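Local coordinates for Nitrate/nitrite sensor protein NarX (Escherichia coli K12, PDB 3EZI) that senses nitrate and nitrite in the periplasm and relays the signal, as a membrane histidine kinase, to the response regulators NarL and NarP, at residues Y17-A22 / P31-M36; N67-A72 / A84-F89. All coordinates share one frame; numbering follows the deposited sequence.

Contact 1: Y17-A22 / P31-M36; sequences YRLLAA and PLIKEM
Leu-19 and Leu-32 lie alongside each other, pointing opposite ways, and their methyls meet with CD2 of Leu-19 3.6 Å from CD1 of Leu-32. This is the tight half of the contact, between two short helical segments that run at 160° to each other, nearly antiparallel. The same Leu-19 branch reaches CG1 of Ile-33, which crosses it nearly at right angles, while CD1 of Leu-19 lies 3.7 Å from SD of Met-36. Met-36 arrives there on an extended chain, with CG anti to the backbone N (chi1 -161°). Leu-19 and Met-36 are both buried, and Leu-25 from the following loop also packs on Leu-19.

The outer side is looser and polar. Arg-18, its chain bent at chi2 and chi3, lays one face of its guanidinium over CD2 of Leu-32, off-centre toward the rim. In one of two modelled conformers of Glu-35, NH2 of Arg-18 forms a salt bridge to its OE2 at 3.3 Å. That oxygen lies in the guanidinium plane but is met from above its own carboxylate, the planes standing 83° apart. A water accepts from NH2 of Arg-18 and donates to the carbonyl O of Leu-32. Apolar burial thus probably carries most of the adhesion, and the conformer-dependent ion pair would be expected to contribute less.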
loop_
_atom_site.group_PDB
_atom_site.type_symbol
_atom_site.label_atom_id
_atom_site.label_comp_id
_atom_site.label_asym_id
_atom_site.label_seq_id
_atom_site.Cartn_x
_atom_site.Cartn_y
_atom_site.Cartn_z
ATOM N N TYR A 17 -7.305 1.458 4.279
ATOM C CA TYR A 17 -8.379 2.021 5.093
ATOM C C TYR A 17 -9.290 0.887 5.541
ATOM O O TYR A 17 -9.810 0.927 6.656
ATOM C CB TYR A 17 -9.261 3.025 4.315
ATOM C CG TYR A 17 -8.617 4.341 3.897
ATOM C CD1 TYR A 17 -7.652 4.944 4.666
ATOM C CD2 TYR A 17 -9.054 5.001 2.739
ATOM C CE1 TYR A 17 -7.102 6.218 4.304
ATOM C CE2 TYR A 17 -8.527 6.267 2.366
ATOM C CZ TYR A 17 -7.551 6.860 3.162
ATOM O OH TYR A 17 -7.064 8.116 2.832
ATOM N N ARG A 18 -9.534 -0.090 4.650
ATOM C CA ARG A 18 -10.384 -1.255 4.948
ATOM C C ARG A 18 -9.834 -2.106 6.116
ATOM O O ARG A 18 -10.580 -2.542 6.993
ATOM C CB ARG A 18 -10.504 -2.158 3.709
ATOM C CG ARG A 18 -11.809 -2.124 2.987
ATOM C CD ARG A 18 -12.180 -3.511 2.433
ATOM N NE ARG A 18 -11.039 -4.169 1.799
ATOM C CZ ARG A 18 -11.149 -4.905 0.702
ATOM N NH1 ARG A 18 -12.338 -5.065 0.145
ATOM N NH2 ARG A 18 -10.071 -5.445 0.144
ATOM N N LEU A 19 -8.525 -2.358 6.103
ATOM C CA LEU A 19 -7.875 -3.102 7.181
ATOM C C LEU A 19 -7.889 -2.300 8.473
ATOM O O LEU A 19 -8.068 -2.867 9.550
ATOM C CB LEU A 19 -6.404 -3.467 6.805
ATOM C CG LEU A 19 -6.277 -4.814 6.100
ATOM C CD1 LEU A 19 -4.848 -4.993 5.528
ATOM C CD2 LEU A 19 -6.582 -5.917 7.118
ATOM N N LEU A 20 -7.727 -0.981 8.398
ATOM C CA LEU A 20 -7.751 -0.205 9.646
ATOM C C LEU A 20 -9.128 -0.296 10.307
ATOM O O LEU A 20 -9.233 -0.336 11.531
ATOM C CB LEU A 20 -7.411 1.271 9.393
ATOM C CG LEU A 20 -7.316 2.291 10.567
ATOM C CD1 LEU A 20 -6.172 1.933 11.523
ATOM C CD2 LEU A 20 -7.056 3.714 9.966
ATOM N N ALA A 21 -10.167 -0.287 9.478
ATOM C CA ALA A 21 -11.544 -0.348 9.966
ATOM C C ALA A 21 -11.855 -1.704 10.614
ATOM O O ALA A 21 -12.808 -1.818 11.422
ATOM C CB ALA A 21 -12.533 -0.060 8.799
ATOM N N ALA A 22 -11.051 -2.717 10.291
ATOM C CA ALA A 22 -11.243 -4.079 10.846
ATOM C C ALA A 22 -10.485 -4.322 12.182
ATOM O O ALA A 22 -10.700 -5.338 12.825
ATOM C CB ALA A 22 -10.811 -5.155 9.797
ATOM N N PRO A 31 -7.617 -12.926 4.492
ATOM C CA PRO A 31 -7.803 -12.752 3.053
ATOM C C PRO A 31 -7.527 -11.305 2.614
ATOM O O PRO A 31 -7.033 -11.091 1.514
ATOM C CB PRO A 31 -9.259 -13.156 2.845
ATOM C CG PRO A 31 -9.415 -14.291 3.850
ATOM C CD PRO A 31 -8.767 -13.653 5.080
ATOM N N LEU A 32 -7.822 -10.332 3.480
ATOM C CA LEU A 32 -7.569 -8.917 3.125
ATOM C C LEU A 32 -6.067 -8.676 3.041
ATOM O O LEU A 32 -5.574 -7.900 2.189
ATOM C CB LEU A 32 -8.084 -7.935 4.182
ATOM C CG LEU A 32 -9.541 -7.909 4.622
ATOM C CD1 LEU A 32 -9.768 -6.719 5.592
ATOM C CD2 LEU A 32 -10.398 -7.777 3.396
ATOM N N ILE A 33 -5.343 -9.294 3.959
ATOM C CA ILE A 33 -3.904 -9.100 3.982
ATOM C C ILE A 33 -3.316 -9.748 2.737
ATOM O O ILE A 33 -2.451 -9.187 2.067
ATOM C CB ILE A 33 -3.308 -9.638 5.322
ATOM C CG1 ILE A 33 -3.897 -8.846 6.499
ATOM C CG2 ILE A 33 -1.748 -9.501 5.327
ATOM C CD1 ILE A 33 -3.442 -9.408 7.886
ATOM N N LYS A 34 -3.822 -10.916 2.379
ATOM C CA LYS A 34 -3.323 -11.604 1.187
ATOM C C LYS A 34 -3.573 -10.803 -0.096
ATOM O O LYS A 34 -2.709 -10.677 -0.977
ATOM C CB LYS A 34 -3.981 -12.996 1.077
ATOM C CG LYS A 34 -3.444 -13.795 -0.117
ATOM C CD LYS A 34 -1.942 -13.982 0.027
ATOM C CE LYS A 34 -1.258 -14.732 -1.118
ATOM N NZ LYS A 34 0.208 -14.888 -0.804
ATOM N N GLU A 35 -4.772 -10.258 -0.207
ATOM C CA GLU A 35 -5.146 -9.457 -1.362
ATOM C C GLU A 35 -4.228 -8.236 -1.453
ATOM O O GLU A 35 -3.750 -7.879 -2.537
ATOM C CB GLU A 35 -6.596 -9.004 -1.203
ATOM C CG GLU A 35 -7.254 -8.467 -2.451
ATOM C CD GLU A 35 -8.710 -8.121 -2.196
ATOM O OE1 GLU A 35 -9.420 -8.964 -1.598
ATOM O OE2 GLU A 35 -9.139 -7.014 -2.585
ATOM N N MET A 36 -3.955 -7.614 -0.309
ATOM C CA MET A 36 -3.096 -6.433 -0.302
ATOM C C MET A 36 -1.655 -6.791 -0.708
ATOM O O MET A 36 -0.985 -6.040 -1.437
ATOM C CB MET A 36 -3.158 -5.788 1.076
ATOM C CG MET A 36 -2.708 -4.397 1.079
ATOM S SD MET A 36 -3.073 -3.577 2.647
ATOM C CE MET A 36 -2.393 -2.032 2.214
HETATM O O HOH W 1 -7.397 -6.170 1.151
#

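Contact 2: N67-A72 / A84-F89; sequences NELIPA and ADVSQF. With IPA (isopropyl alcohol), chain E.
Leu-69 sets its two methyls against different partners on helix 82-99. Its CG is anti to the backbone N (chi1 -179°), which brings the forked end closer to the other helix than the direction of its first bond would suggest. CD2 of Leu-69 sits over one face of the Phe-89 ring, 4.1 Å from the centroid and 22° off the ring normal, a CH-pi contact displaced toward the CG side of the ring. The two side chains cross at about a right angle. CD1 of Leu-69 turns instead to Val-86, whose CG2 is 3.9 Å away, and also lies near CB of Asp-85. An alanine in place of Leu-69 would probably open a gap between the helices, leaving this face of Phe-89 without its methyl and taking from Val-86 one of its apolar neighbours.

No hydrogen bond joins the two segments, although Tyr-64, earlier on helix 55-75, reaches the carbonyl O of Asp-85. On the outer surface Gln-88 accepts, through OE1, a 2.9 Å hydrogen bond from O2 of an isopropyl alcohol, probably a crystallisation additive. Leucine, valine and phenylalanine packed between two segments inclined at 144° are characteristic of the core of an antiparallel four-helix bundle, the fold of this periplasmic sensor domain.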
loop_
_atom_site.group_PDB
_atom_site.type_symbol
_atom_site.label_atom_id
_atom_site.label_comp_id
_atom_site.label_asym_id
_atom_site.label_seq_id
_atom_site.Cartn_x
_atom_site.Cartn_y
_atom_site.Cartn_z
ATOM N N ASN A 67 7.434 -4.521 6.919
ATOM C CA ASN A 67 8.173 -4.384 8.173
ATOM C C ASN A 67 7.604 -3.463 9.221
ATOM O O ASN A 67 8.021 -3.507 10.380
ATOM C CB ASN A 67 9.601 -3.943 7.853
ATOM C CG ASN A 67 10.283 -4.858 6.858
ATOM O OD1 ASN A 67 9.915 -6.019 6.728
ATOM N ND2 ASN A 67 11.287 -4.342 6.172
ATOM N N GLU A 68 6.643 -2.619 8.852
ATOM C CA GLU A 68 6.097 -1.686 9.819
ATOM C C GLU A 68 4.582 -1.667 9.908
ATOM O O GLU A 68 3.984 -1.738 11.001
ATOM C CB GLU A 68 6.640 -0.257 9.508
ATOM C CG GLU A 68 8.162 -0.104 9.843
ATOM C CD GLU A 68 8.808 1.222 9.387
ATOM O OE1 GLU A 68 8.379 2.275 9.832
ATOM O OE2 GLU A 68 9.748 1.198 8.566
ATOM N N LEU A 69 3.936 -1.544 8.755
ATOM C CA LEU A 69 2.469 -1.402 8.736
ATOM C C LEU A 69 1.710 -2.681 9.099
ATOM O O LEU A 69 0.865 -2.680 9.997
ATOM C CB LEU A 69 1.992 -0.875 7.365
ATOM C CG LEU A 69 0.469 -0.673 7.275
ATOM C CD1 LEU A 69 0.032 0.415 8.249
ATOM C CD2 LEU A 69 0.089 -0.326 5.839
ATOM N N ILE A 70 1.981 -3.783 8.406
ATOM C CA ILE A 70 1.279 -4.998 8.770
ATOM C C ILE A 70 1.591 -5.418 10.241
ATOM O O ILE A 70 0.659 -5.810 10.990
ATOM C CB ILE A 70 1.567 -6.100 7.734
ATOM C CG1 ILE A 70 0.911 -5.717 6.390
ATOM C CG2 ILE A 70 1.082 -7.440 8.256
ATOM C CD1 ILE A 70 -0.665 -5.770 6.406
ATOM N N PRO A 71 2.868 -5.360 10.678
ATOM C CA PRO A 71 3.170 -5.742 12.076
ATOM C C PRO A 71 2.356 -4.906 13.084
ATOM O O PRO A 71 1.793 -5.441 14.056
ATOM C CB PRO A 71 4.668 -5.500 12.189
ATOM C CG PRO A 71 5.181 -5.865 10.809
ATOM C CD PRO A 71 4.112 -5.291 9.865
ATOM N N ALA A 72 2.276 -3.602 12.842
ATOM C CA ALA A 72 1.507 -2.721 13.711
ATOM C C ALA A 72 -0.006 -3.025 13.653
ATOM O O ALA A 72 -0.698 -2.997 14.692
ATOM C CB ALA A 72 1.784 -1.256 13.333
ATOM N N ALA A 84 -2.183 6.641 12.425
ATOM C CA ALA A 84 -1.150 7.500 11.834
ATOM C C ALA A 84 -0.219 6.699 10.883
ATOM O O ALA A 84 0.302 7.243 9.892
ATOM C CB ALA A 84 -0.348 8.205 12.923
ATOM N N ASP A 85 -0.021 5.415 11.173
ATOM C CA ASP A 85 0.826 4.592 10.318
ATOM C C ASP A 85 0.133 4.357 8.960
ATOM O O ASP A 85 0.792 4.284 7.929
ATOM C CB ASP A 85 1.133 3.255 11.001
ATOM C CG ASP A 85 1.952 3.428 12.285
ATOM O OD1 ASP A 85 3.112 3.878 12.200
ATOM O OD2 ASP A 85 1.429 3.125 13.375
ATOM N N VAL A 86 -1.189 4.216 8.981
ATOM C CA VAL A 86 -1.963 4.021 7.756
ATOM C C VAL A 86 -1.883 5.336 6.961
ATOM O O VAL A 86 -1.680 5.335 5.761
ATOM C CB VAL A 86 -3.422 3.634 8.091
ATOM C CG1 VAL A 86 -4.333 3.717 6.830
ATOM C CG2 VAL A 86 -3.443 2.208 8.635
ATOM N N SER A 87 -2.000 6.461 7.651
ATOM C CA SER A 87 -1.922 7.757 6.984
ATOM C C SER A 87 -0.566 7.962 6.282
ATOM O O SER A 87 -0.520 8.518 5.189
ATOM C CB SER A 87 -2.133 8.883 7.994
ATOM O OG SER A 87 -3.491 8.950 8.378
ATOM N N GLN A 88 0.521 7.516 6.906
ATOM C CA GLN A 88 1.843 7.662 6.320
ATOM C C GLN A 88 1.943 6.765 5.065
ATOM O O GLN A 88 2.503 7.181 4.041
ATOM C CB GLN A 88 2.941 7.275 7.316
ATOM C CG GLN A 88 4.364 7.439 6.706
ATOM C CD GLN A 88 5.532 7.083 7.651
ATOM O OE1 GLN A 88 6.680 6.974 7.205
ATOM N NE2 GLN A 88 5.252 6.934 8.947
ATOM N N PHE A 89 1.404 5.547 5.139
ATOM C CA PHE A 89 1.466 4.655 3.967
ATOM C C PHE A 89 0.699 5.288 2.776
ATOM O O PHE A 89 1.164 5.273 1.626
ATOM C CB PHE A 89 0.842 3.294 4.313
ATOM C CG PHE A 89 0.837 2.314 3.166
ATOM C CD1 PHE A 89 2.019 1.774 2.682
ATOM C CD2 PHE A 89 -0.383 1.862 2.648
ATOM C CE1 PHE A 89 1.999 0.771 1.689
ATOM C CE2 PHE A 89 -0.415 0.866 1.653
ATOM C CZ PHE A 89 0.771 0.329 1.186
HETATM C C1 IPA E . 8.782 5.059 4.363
HETATM C C2 IPA E . 7.324 5.299 4.131
HETATM C C3 IPA E . 7.405 4.850 2.698
HETATM O O2 IPA E . 6.914 6.681 4.323
#

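Overall arrangement
The two contacts illustrate how an all-helical domain is built from helix pairs that follow each other in sequence. Contact 1 joins helices 3-22 and 30-40 and is complete in sequence before contact 2 joins helices 55-75 and 82-99; the pairs share no helix, yet their centres lie only about 12 Å apart. They meet through apolar side chains: CE of Met-36 is 3.6 Å from CE2 of Phe-89, Leu-20 and Tyr-17 reach Val-86, and Ile-33 packs on Ile-70. These touches join the apolar sides of the two pairs, so that in the ligand-free sensor domain all four helices pack against one another across the two contacts.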